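Local coordinates for carboxysome shell vertex protein CcmL (Nostoc sp., PDB 4N8X) that probably forms the pentameric vertices of the carboxysome shell, the polyhedral compartment that sequesters RuBisCO in cyanobacteria, at residues 13-17 with 18-22; 43-47 with 48-52. All blocks are in the same frame, centred on the assembly; numbering follows the deposited sequence.

Contact 1 of 2, residues 13-17 with 18-22; sequences TQKDP and SLRGV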
loop_
_atom_site.group_PDB
_atom_site.type_symbol
_atom_site.label_atom_id
_atom_site.label_comp_id
_atom_site.label_asym_id
_atom_site.label_seq_id
_atom_site.Cartn_x
_atom_site.Cartn_y
_atom_site.Cartn_z
ATOM N N THR A 13 -25.702 3.486 8.275
ATOM C CA THR A 13 -26.913 3.540 7.472
ATOM C C THR A 13 -26.778 4.569 6.354
ATOM O O THR A 13 -27.429 4.467 5.326
ATOM C CB THR A 13 -28.142 3.900 8.326
ATOM O OG1 THR A 13 -27.844 5.052 9.120
ATOM C CG2 THR A 13 -28.505 2.758 9.251
ATOM N N GLN A 14 -25.951 5.582 6.580
ATOM C CA GLN A 14 -25.704 6.590 5.560
ATOM C C GLN A 14 -24.367 6.218 4.926
ATOM O O GLN A 14 -23.313 6.300 5.562
ATOM C CB GLN A 14 -25.675 7.992 6.174
ATOM C CG GLN A 14 -25.467 9.123 5.167
ATOM C CD GLN A 14 -26.002 10.461 5.667
ATOM O OE1 GLN A 14 -25.253 11.321 6.133
ATOM N NE2 GLN A 14 -27.304 10.642 5.561
ATOM N N LYS A 15 -24.406 5.716 3.697
ATOM C CA LYS A 15 -23.208 5.088 3.140
ATOM C C LYS A 15 -23.334 4.877 1.653
ATOM O O LYS A 15 -24.409 5.008 1.100
ATOM C CB LYS A 15 -22.950 3.753 3.817
ATOM C CG LYS A 15 -24.021 2.694 3.575
ATOM C CD LYS A 15 -23.683 1.478 4.426
ATOM C CE LYS A 15 -24.859 0.532 4.540
ATOM N NZ LYS A 15 -24.685 -0.430 5.700
ATOM N N ASP A 16 -22.233 4.536 0.994
ATOM C CA ASP A 16 -22.323 4.306 -0.443
ATOM C C ASP A 16 -23.247 3.118 -0.736
ATOM O O ASP A 16 -23.160 2.096 -0.039
ATOM C CB ASP A 16 -20.950 4.033 -1.029
ATOM C CG ASP A 16 -20.958 4.123 -2.528
ATOM O OD1 ASP A 16 -20.808 5.256 -3.036
ATOM O OD2 ASP A 16 -21.142 3.067 -3.170
ATOM N N PRO A 17 -24.108 3.241 -1.766
ATOM C CA PRO A 17 -25.118 2.211 -2.057
ATOM C C PRO A 17 -24.514 0.838 -2.318
ATOM O O PRO A 17 -25.177 -0.171 -2.047
ATOM C CB PRO A 17 -25.823 2.748 -3.313
ATOM C CG PRO A 17 -25.621 4.228 -3.227
ATOM C CD PRO A 17 -24.270 4.419 -2.649
ATOM N N SER A 18 -23.283 0.804 -2.823
ATOM C CA SER A 18 -22.571 -0.450 -3.045
ATOM C C SER A 18 -22.224 -1.204 -1.748
ATOM O O SER A 18 -21.909 -2.405 -1.785
ATOM C CB SER A 18 -21.291 -0.165 -3.829
ATOM O OG SER A 18 -20.618 0.959 -3.280
ATOM N N LEU A 19 -22.272 -0.511 -0.609
ATOM C CA LEU A 19 -22.014 -1.148 0.676
ATOM C C LEU A 19 -23.290 -1.657 1.348
ATOM O O LEU A 19 -23.257 -2.150 2.482
ATOM C CB LEU A 19 -21.285 -0.181 1.597
ATOM C CG LEU A 19 -19.866 0.110 1.111
ATOM C CD1 LEU A 19 -19.159 1.026 2.083
ATOM C CD2 LEU A 19 -19.113 -1.211 1.002
ATOM N N ARG A 20 -24.427 -1.526 0.673
ATOM C CA ARG A 20 -25.660 -2.002 1.287
ATOM C C ARG A 20 -25.586 -3.512 1.553
ATOM O O ARG A 20 -25.261 -4.300 0.654
ATOM C CB ARG A 20 -26.875 -1.689 0.416
ATOM C CG ARG A 20 -27.292 -0.207 0.393
ATOM C CD ARG A 20 -26.980 0.532 1.692
ATOM N NE ARG A 20 -27.676 1.825 1.820
ATOM C CZ ARG A 20 -27.265 2.973 1.276
ATOM N NH1 ARG A 20 -26.180 3.012 0.525
ATOM N NH2 ARG A 20 -27.951 4.091 1.466
ATOM N N GLY A 21 -25.894 -3.924 2.777
ATOM C CA GLY A 21 -25.841 -5.347 3.077
ATOM C C GLY A 21 -24.486 -5.877 3.555
ATOM O O GLY A 21 -24.412 -6.936 4.193
ATOM N N VAL A 22 -23.416 -5.149 3.267
ATOM C CA VAL A 22 -22.083 -5.588 3.645
ATOM C C VAL A 22 -21.805 -5.469 5.156
ATOM O O VAL A 22 -21.797 -4.357 5.722
ATOM C CB VAL A 22 -21.048 -4.756 2.892
ATOM C CG1 VAL A 22 -19.630 -5.205 3.260
ATOM C CG2 VAL A 22 -21.312 -4.840 1.382
HETATM O O HOH W 1 -22.139 -1.779 5.114
HETATM O O HOH W 2 -27.185 -2.134 4.959
#
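Lys15 and Arg20 lie against each other by their aliphatic parts, with Lys15 CE 3.6 Å from Arg20 CD. Closer to the lysine backbone, Lys15 CG sits over one face of the Arg20 guanidinium, 3.6 Å above its plane and displaced toward the rim. Arg20 reaches this place by a bend at chi2 (-31°), which folds its chain back so that NH1 lies 2.7 Å from Lys15 O; at an N-H...O angle of 119° this hydrogen bond is weak. The backbone supports the pair: Leu19 N donates to Asp16 O at 2.8 Å, and Arg20 N donates to Pro17 O at 3.1 Å. These bonds span three residues, as expected of the short 3-10 segment that ends at Leu19, and a type II beta turn from Leu19 to Val22 follows it, with Gly21 at the positive phi (88°) such a turn accepts. Beyond CG the Lys15 chain is extended, and its NZ donates to two waters and to Ser12 O. One water, 2.9 Å from Lys15 NZ, donates to Leu19 O and Val22 O; the other accepts from Gly21 N. Replacing this lysine with an alanine would probably leave Ser12 O and both waters without the ammonium donor and take the CG contact from one guanidinium face. Outside the loop, Gln14 and Lys15 pair in an antiparallel ladder with a strand of the second subunit, carrying the sheet across the pentamer interface, while Leu19 packs on Val80 of that subunit and Thr13 OG1 is hydrogen-bonded to its Asp84.

Contact 2 of 2, residues 43-47 with 48-52; sequences AADNS and VGAGF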
loop_
_atom_site.group_PDB
_atom_site.type_symbol
_atom_site.label_atom_id
_atom_site.label_comp_id
_atom_site.label_asym_id
_atom_site.label_seq_id
_atom_site.Cartn_x
_atom_site.Cartn_y
_atom_site.Cartn_z
ATOM N N ALA A 43 -12.941 -4.284 8.365
ATOM C CA ALA A 43 -12.938 -5.127 7.164
ATOM C C ALA A 43 -14.349 -5.628 6.853
ATOM O O ALA A 43 -15.144 -5.852 7.761
ATOM C CB ALA A 43 -11.982 -6.345 7.353
ATOM N N ALA A 44 -14.621 -5.874 5.578
ATOM C CA ALA A 44 -15.887 -6.454 5.164
ATOM C C ALA A 44 -15.851 -7.946 5.477
ATOM O O ALA A 44 -14.809 -8.608 5.361
ATOM C CB ALA A 44 -16.104 -6.225 3.661
ATOM N N ASP A 45 -16.984 -8.497 5.887
ATOM C CA ASP A 45 -17.033 -9.942 6.096
ATOM C C ASP A 45 -18.334 -10.461 5.525
ATOM O O ASP A 45 -19.245 -10.803 6.240
ATOM C CB ASP A 45 -16.919 -10.283 7.575
ATOM C CG ASP A 45 -17.042 -11.813 7.859
ATOM O OD1 ASP A 45 -17.029 -12.630 6.907
ATOM O OD2 ASP A 45 -17.146 -12.216 9.055
ATOM N N ASN A 46 -18.437 -10.500 4.218
ATOM C CA ASN A 46 -19.685 -10.957 3.633
ATOM C C ASN A 46 -19.602 -12.401 3.161
ATOM O O ASN A 46 -20.572 -12.948 2.667
ATOM C CB ASN A 46 -20.154 -10.011 2.521
ATOM C CG ASN A 46 -19.097 -9.780 1.451
ATOM O OD1 ASN A 46 -18.513 -10.726 0.909
ATOM N ND2 ASN A 46 -18.841 -8.514 1.146
ATOM N N SER A 47 -18.450 -13.038 3.373
ATOM C CA SER A 47 -18.202 -14.350 2.766
ATOM C C SER A 47 -17.799 -15.399 3.804
ATOM O O SER A 47 -17.943 -16.582 3.597
ATOM C CB SER A 47 -17.075 -14.195 1.717
ATOM O OG SER A 47 -16.266 -15.352 1.617
ATOM N N VAL A 48 -17.241 -14.969 4.919
ATOM C CA VAL A 48 -16.656 -15.942 5.830
ATOM C C VAL A 48 -17.516 -16.148 7.086
ATOM O O VAL A 48 -17.798 -17.256 7.493
ATOM C CB VAL A 48 -15.213 -15.522 6.184
ATOM C CG1 VAL A 48 -14.725 -16.261 7.424
ATOM C CG2 VAL A 48 -14.280 -15.768 4.979
ATOM N N GLY A 49 -17.937 -15.063 7.709
ATOM C CA GLY A 49 -18.840 -15.206 8.834
ATOM C C GLY A 49 -18.156 -15.510 10.157
ATOM O O GLY A 49 -18.549 -16.445 10.872
ATOM N N ALA A 50 -17.175 -14.684 10.517
ATOM C CA ALA A 50 -16.410 -14.848 11.754
ATOM C C ALA A 50 -17.191 -14.319 12.959
ATOM O O ALA A 50 -18.063 -13.435 12.817
ATOM C CB ALA A 50 -15.043 -14.156 11.649
ATOM N N GLY A 51 -16.911 -14.874 14.141
ATOM C CA GLY A 51 -17.690 -14.527 15.318
ATOM C C GLY A 51 -16.820 -13.793 16.292
ATOM O O GLY A 51 -15.648 -13.574 15.995
ATOM N N PHE A 52 -17.360 -13.433 17.460
ATOM C CA PHE A 52 -16.578 -12.624 18.398
ATOM C C PHE A 52 -15.290 -13.294 18.835
ATOM O O PHE A 52 -15.291 -14.473 19.172
ATOM C CB PHE A 52 -17.392 -12.289 19.646
ATOM C CG PHE A 52 -18.408 -11.224 19.421
ATOM C CD1 PHE A 52 -18.012 -9.954 19.058
ATOM C CD2 PHE A 52 -19.765 -11.501 19.546
ATOM C CE1 PHE A 52 -18.954 -8.943 18.846
ATOM C CE2 PHE A 52 -20.711 -10.502 19.336
ATOM C CZ PHE A 52 -20.296 -9.214 18.977
HETATM O O HOH W 3 -19.257 -12.033 10.856
#
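Asp45 binds three successive backbone N-H groups, those of Val48, Gly49 and Ala50, through its carboxylate. The straightest bond is Gly49 N to Asp45 OD1, 2.7 Å long with an N-H...O angle of 177°, and it uses the syn lone pair of that oxygen. Val48 N reaches the same OD1 at 3.1 Å, arriving nearly along the C-O axis and less straight, at 140°. The other oxygen also accepts on its syn side: Ala50 N lies 2.9 Å from Asp45 OD2. With CG anti to the backbone N (chi1 177°), the carboxylate projects forward over the chain that follows, which explains how a residue just beyond strand 39-44 meets amides three to five positions on. A water 2.8 Å from Asp45 OD2 donates to it and also to Ala50 O, extending the network by one more carbonyl. Gly49 adopts a backbone conformation with positive phi, in which a beta carbon would press on the preceding carbonyl oxygen.

Nonpolar contacts flank the carboxylate. Val48 CB lies 3.5 Å from Asp45 OD1, and Ala50 CB is 3.9 Å from Asp45 OD2. Val48 packs on Val79 and Ile82 of strand 77-88, and Ala50 also rests on Ile82, so this loop between strands 39-44 and 55-60 lies against the barrel. At the subunit boundary, Ser47 packs on Pro17 of the third subunit, and Val48 packs on Lys15 of that subunit.

Since Asp45 is buried, three amide dipoles and a water directed at its two oxygens are likely to stabilise a negative charge there, and the division of donors between OD1 and OD2 should hold the carboxylate against rotation.

Along the chain the two contacts come in series within the same CcmL/EutN family domain: contact 1 closes at Val22, strands 24-30 and 39-44 follow, and contact 2 begins at the end of the latter. Their centres are about 16 Å apart, contact 1 on an outlying loop about 18 Å from the chain centre and contact 2 about 7 Å from it. They still meet, Val22 CG1 lying 3.7 Å from Ala44 CB. Strands 24-30 and 39-44 are antiparallel neighbours in the sheet. Both contacts touch the second subunit, and residues 47-48 pack on the 15-17 region of a third, which joins the two kinds of loop between chains, consistent with a tight homopentamer.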